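Local coordinates for protein putative polyketide cyclase (Acidithiobacillus ferrooxidans, PDB 3F9S) that is of unproven function but probably acts as a polyketide cyclase or related lyase with a SnoaL-like fold, at residues A[34-39]-A[54-59]; A[38-41]-A[46-49]. One frame throughout, in Å; residues are numbered along the deposited sequence.

Overall arrangement
Both contacts of this cone-shaped SnoaL-like fold start from strand 36-40 and lie on the same side of the chain's centre, their own centres about 9 Å apart. Contact 1 packs the strand against helix 53-66; contact 2 ties V38 and the residues after it to the turn at 46-49. V38 belongs to both. A salt bridge joins them, R59 NH2 lying 2.9 Å from D41 OD2, and R59 CG packs 3.5 Å from W46 CE3. The side chains of R59 and D41 each lie close to bound glycerol, about 3 Å and 4 Å away between nearest atoms. Glycerol here probably came from the crystallisation liquor, yet its position is consistent with the internal pocket of this family.

Contact 1 of 2, residues A[34-39]-A[54-59]; sequences PKYTVL and AGYKER
Y56 brings the edge of its ring to the face of Y36, joining helix 53-66 to strand 36-40 through a T-shaped pair. Followed outward from CB, the Y56 side chain first leaves the helix toward the strand, CG lying anti to the backbone N (chi1 -176°), which carries the ring across the gap. CD2 is the first atom to touch, 3.6 Å from Y36 CD1. Further along the same edge, CE2 stands over the Y36 face near its rim and makes the closest approach, 3.5 Å to Y36 CZ. The planes meet at 72° and the ring centroids are 4.7 Å apart. At the tip, Y56 OH is 2.7 Å from a water that also bonds Y36 OH, at 2.6 Å. Each hydroxyl has a protein partner too: W20 NE1 of helix 8-21 for Y56 OH and H126 ND1 of strand 122-130 for Y36 OH.

One helical turn on, R59 stretches from CG to NE in an extended chain. V38 CG2 lies over one face of its guanidinium group, 4.1 Å from NE, while the NH2 end reaches the carboxylates of D41 and D44 in salt bridges. This is the helix-on-sheet packing of the NTF2 clan, whose curved sheet and helices enclose a pocket. Much of the interface is aromatic carbon, but its buried hydroxyls are tied into one polar network; the water and protein partners position the hydroxyl tips while edge-to-face packing restrains the rings, and R59 would lend the surroundings a positive charge balanced by the two aspartates.

Contact 2 of 2, residues A[38-41]-A[46-49]; sequences VLHD and WEGR
Two backbone bonds tie V38 to the turn that follows its strand. V38 N donates to R49 O at 3.0 Å, and V38 O receives the amide N of G48 at 2.7 Å. V38 is thus gripped through both its main-chain polar atoms.

A third bond comes from a side chain. E47, extended beyond CG, runs beside the end of the strand and presents OE2 to the amide N of D41, 2.7 Å away and almost straight at 174°. The amide meets the anti side of the carboxylate, 28° out of its plane. The same oxygen lies over one face of the H40 ring, 3.6 Å from ND1, the two side chains running alongside each other with their planes 44° apart.

W46 to R49 form a type II beta turn, closed by R49 N on W46 O, and G48 takes the positive phi of its third position. The turn leads the chain back antiparallel into strand 50-51, an outermost strand of the mixed sheet within this chain.

Packing centres on V38. Its CB lies against the carbonyl oxygen W46 O at 3.4 Å, CG1 rests against E47 CA, and CG2 meets W46 CB at 4.0 Å, while the indole continues toward helix 53-66 and packs on T62 and L63. At the strand's end, H40 NE2 bonds to S111 OG of the second subunit, and the carboxylate of D41 is held by H126 and Q128.

Contact 1 of 2, residues A[34-39]-A[54-59]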
loop_
_atom_site.group_PDB
_atom_site.type_symbol
_atom_site.label_atom_id
_atom_site.label_comp_id
_atom_site.label_asym_id
_atom_site.label_seq_id
_atom_site.Cartn_x
_atom_site.Cartn_y
_atom_site.Cartn_z
ATOM N N PRO A 34 -19.742 8.193 11.869
ATOM C CA PRO A 34 -20.872 7.269 12.007
ATOM C C PRO A 34 -20.901 6.136 10.974
ATOM O O PRO A 34 -21.433 5.066 11.268
ATOM C CB PRO A 34 -22.087 8.181 11.867
ATOM C CG PRO A 34 -21.601 9.486 12.313
ATOM C CD PRO A 34 -20.209 9.587 11.791
ATOM N N LYS A 35 -20.356 6.409 9.789
ATOM C CA LYS A 35 -20.239 5.436 8.703
ATOM C C LYS A 35 -18.767 5.362 8.323
ATOM O O LYS A 35 -18.149 6.387 8.059
ATOM C CB LYS A 35 -21.077 5.842 7.494
ATOM C CG LYS A 35 -22.576 5.735 7.712
ATOM N N TYR A 36 -18.227 4.149 8.311
ATOM C CA TYR A 36 -16.848 3.920 7.989
ATOM C C TYR A 36 -16.804 2.809 6.954
ATOM O O TYR A 36 -17.304 1.733 7.213
ATOM C CB TYR A 36 -16.094 3.518 9.235
ATOM C CG TYR A 36 -14.628 3.334 8.998
ATOM C CD1 TYR A 36 -14.128 2.119 8.526
ATOM C CD2 TYR A 36 -13.728 4.345 9.298
ATOM C CE1 TYR A 36 -12.748 1.944 8.352
ATOM C CE2 TYR A 36 -12.384 4.191 9.111
ATOM C CZ TYR A 36 -11.896 2.983 8.642
ATOM O OH TYR A 36 -10.537 2.863 8.485
ATOM N N THR A 37 -16.170 3.074 5.823
ATOM C CA THR A 37 -16.133 2.130 4.731
ATOM C C THR A 37 -14.750 1.598 4.525
ATOM O O THR A 37 -13.824 2.361 4.347
ATOM C CB THR A 37 -16.611 2.787 3.437
ATOM O OG1 THR A 37 -17.929 3.276 3.661
ATOM C CG2 THR A 37 -16.621 1.794 2.260
ATOM N N VAL A 38 -14.619 0.279 4.523
ATOM C CA VAL A 38 -13.343 -0.349 4.185
ATOM C C VAL A 38 -13.393 -0.354 2.653
ATOM O O VAL A 38 -13.935 -1.253 2.024
ATOM C CB VAL A 38 -13.196 -1.748 4.761
ATOM C CG1 VAL A 38 -11.854 -2.336 4.335
ATOM C CG2 VAL A 38 -13.360 -1.743 6.290
ATOM N N LEU A 39 -12.854 0.695 2.065
ATOM C CA LEU A 39 -12.931 0.890 0.624
ATOM C C LEU A 39 -12.105 -0.147 -0.111
ATOM O O LEU A 39 -12.512 -0.635 -1.133
ATOM C CB LEU A 39 -12.439 2.274 0.246
ATOM C CG LEU A 39 -13.259 3.426 0.820
ATOM C CD1 LEU A 39 -12.426 4.721 0.770
ATOM C CD2 LEU A 39 -14.557 3.543 0.031
ATOM N N ALA A 54 -19.652 0.644 16.138
ATOM C CA ALA A 54 -19.692 -0.668 16.786
ATOM C C ALA A 54 -19.023 -1.718 15.908
ATOM O O ALA A 54 -18.174 -2.444 16.383
ATOM C CB ALA A 54 -21.124 -1.077 17.084
ATOM N N GLY A 55 -19.392 -1.748 14.625
ATOM C CA GLY A 55 -18.835 -2.667 13.628
ATOM C C GLY A 55 -17.350 -2.436 13.454
ATOM O O GLY A 55 -16.589 -3.393 13.380
ATOM N N TYR A 56 -16.956 -1.169 13.401
ATOM C CA TYR A 56 -15.542 -0.796 13.348
ATOM C C TYR A 56 -14.780 -1.402 14.533
ATOM O O TYR A 56 -13.717 -2.014 14.358
ATOM C CB TYR A 56 -15.386 0.722 13.363
ATOM C CG TYR A 56 -13.965 1.122 13.221
ATOM C CD1 TYR A 56 -13.143 1.231 14.345
ATOM C CD2 TYR A 56 -13.398 1.286 11.969
ATOM C CE1 TYR A 56 -11.843 1.541 14.231
ATOM C CE2 TYR A 56 -12.066 1.599 11.849
ATOM C CZ TYR A 56 -11.308 1.723 12.981
ATOM O OH TYR A 56 -10.005 2.033 12.842
ATOM N N LYS A 57 -15.337 -1.229 15.732
ATOM C CA LYS A 57 -14.691 -1.733 16.945
ATOM C C LYS A 57 -14.590 -3.249 16.919
ATOM O O LYS A 57 -13.587 -3.785 17.351
ATOM C CB LYS A 57 -15.391 -1.226 18.197
ATOM C CG LYS A 57 -15.115 0.230 18.431
ATOM C CD LYS A 57 -15.627 0.745 19.756
ATOM C CE LYS A 57 -17.078 0.991 19.802
ATOM N NZ LYS A 57 -17.420 1.764 21.056
ATOM N N GLU A 58 -15.601 -3.932 16.377
ATOM C CA GLU A 58 -15.539 -5.388 16.255
ATOM C C GLU A 58 -14.402 -5.794 15.343
ATOM O O GLU A 58 -13.670 -6.725 15.658
ATOM C CB GLU A 58 -16.860 -5.996 15.771
ATOM C CG GLU A 58 -17.994 -5.838 16.755
ATOM C CD GLU A 58 -17.749 -6.448 18.114
ATOM O OE1 GLU A 58 -17.042 -7.472 18.213
ATOM O OE2 GLU A 58 -18.316 -5.912 19.083
ATOM N N ARG A 59 -14.207 -5.056 14.257
ATOM C CA ARG A 59 -13.112 -5.354 13.358
ATOM C C ARG A 59 -11.782 -5.133 14.062
ATOM O O ARG A 59 -10.873 -5.944 13.913
ATOM C CB ARG A 59 -13.236 -4.548 12.089
ATOM C CG ARG A 59 -12.030 -4.584 11.205
ATOM C CD ARG A 59 -12.352 -3.890 9.947
ATOM N NE ARG A 59 -11.180 -3.865 9.079
ATOM C CZ ARG A 59 -10.152 -3.038 9.225
ATOM N NH1 ARG A 59 -10.107 -2.128 10.185
ATOM N NH2 ARG A 59 -9.145 -3.106 8.367
HETATM O O HOH W 1 -9.023 1.884 10.348
#

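Contact 2 of 2, residues A[38-41]-A[46-49]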
loop_
_atom_site.group_PDB
_atom_site.type_symbol
_atom_site.label_atom_id
_atom_site.label_comp_id
_atom_site.label_asym_id
_atom_site.label_seq_id
_atom_site.Cartn_x
_atom_site.Cartn_y
_atom_site.Cartn_z
ATOM N N VAL A 38 -14.619 0.279 4.523
ATOM C CA VAL A 38 -13.343 -0.349 4.185
ATOM C C VAL A 38 -13.393 -0.354 2.653
ATOM O O VAL A 38 -13.935 -1.253 2.024
ATOM C CB VAL A 38 -13.196 -1.748 4.761
ATOM C CG1 VAL A 38 -11.854 -2.336 4.335
ATOM C CG2 VAL A 38 -13.360 -1.743 6.290
ATOM N N LEU A 39 -12.854 0.695 2.065
ATOM C CA LEU A 39 -12.931 0.890 0.624
ATOM C C LEU A 39 -12.105 -0.147 -0.111
ATOM O O LEU A 39 -12.512 -0.635 -1.133
ATOM C CB LEU A 39 -12.439 2.274 0.246
ATOM C CG LEU A 39 -13.259 3.426 0.820
ATOM C CD1 LEU A 39 -12.426 4.721 0.770
ATOM C CD2 LEU A 39 -14.557 3.543 0.031
ATOM N N HIS A 40 -10.939 -0.447 0.421
ATOM C CA HIS A 40 -10.066 -1.420 -0.187
ATOM C C HIS A 40 -9.113 -1.876 0.890
ATOM O O HIS A 40 -8.536 -1.058 1.597
ATOM C CB HIS A 40 -9.312 -0.748 -1.324
ATOM C CG HIS A 40 -8.403 -1.662 -2.066
ATOM N ND1 HIS A 40 -8.847 -2.519 -3.045
ATOM C CD2 HIS A 40 -7.060 -1.815 -2.003
ATOM C CE1 HIS A 40 -7.812 -3.177 -3.545
ATOM N NE2 HIS A 40 -6.721 -2.794 -2.904
ATOM N N ASP A 41 -8.915 -3.181 0.988
ATOM C CA ASP A 41 -8.077 -3.737 2.030
ATOM C C ASP A 41 -7.980 -5.226 1.751
ATOM O O ASP A 41 -8.739 -6.023 2.327
ATOM C CB ASP A 41 -8.694 -3.483 3.409
ATOM C CG ASP A 41 -7.690 -3.599 4.533
ATOM O OD1 ASP A 41 -6.581 -4.159 4.368
ATOM O OD2 ASP A 41 -8.090 -3.157 5.623
ATOM N N TRP A 46 -13.921 -7.430 6.128
ATOM C CA TRP A 46 -14.828 -6.286 6.019
ATOM C C TRP A 46 -14.629 -5.462 4.749
ATOM O O TRP A 46 -15.255 -4.412 4.600
ATOM C CB TRP A 46 -14.661 -5.375 7.249
ATOM C CG TRP A 46 -15.065 -6.049 8.512
ATOM C CD1 TRP A 46 -16.297 -5.997 9.077
ATOM C CD2 TRP A 46 -14.278 -6.919 9.341
ATOM N NE1 TRP A 46 -16.325 -6.739 10.215
ATOM C CE2 TRP A 46 -15.102 -7.325 10.406
ATOM C CE3 TRP A 46 -12.957 -7.395 9.291
ATOM C CZ2 TRP A 46 -14.657 -8.186 11.424
ATOM C CZ3 TRP A 46 -12.519 -8.256 10.305
ATOM C CH2 TRP A 46 -13.371 -8.632 11.352
ATOM N N GLU A 47 -13.764 -5.904 3.836
ATOM C CA GLU A 47 -13.534 -5.147 2.617
ATOM C C GLU A 47 -14.836 -4.896 1.867
ATOM O O GLU A 47 -15.660 -5.787 1.715
ATOM C CB GLU A 47 -12.557 -5.838 1.695
ATOM C CG GLU A 47 -12.029 -4.896 0.629
ATOM C CD GLU A 47 -11.094 -5.596 -0.292
ATOM O OE1 GLU A 47 -11.368 -6.761 -0.645
ATOM O OE2 GLU A 47 -10.099 -4.965 -0.665
ATOM N N GLY A 48 -15.023 -3.644 1.469
ATOM C CA GLY A 48 -16.207 -3.201 0.793
ATOM C C GLY A 48 -17.365 -2.871 1.706
ATOM O O GLY A 48 -18.354 -2.345 1.221
ATOM N N ARG A 49 -17.254 -3.135 3.006
ATOM C CA ARG A 49 -18.370 -2.938 3.910
ATOM C C ARG A 49 -18.375 -1.550 4.511
ATOM O O ARG A 49 -17.322 -0.959 4.738
ATOM C CB ARG A 49 -18.365 -3.946 5.052
ATOM C CG ARG A 49 -18.565 -5.390 4.624
ATOM C CD ARG A 49 -18.772 -6.258 5.856
ATOM N NE ARG A 49 -19.949 -5.842 6.629
ATOM C CZ ARG A 49 -20.227 -6.186 7.890
ATOM N NH1 ARG A 49 -19.430 -6.984 8.603
ATOM N NH2 ARG A 49 -21.339 -5.712 8.459
#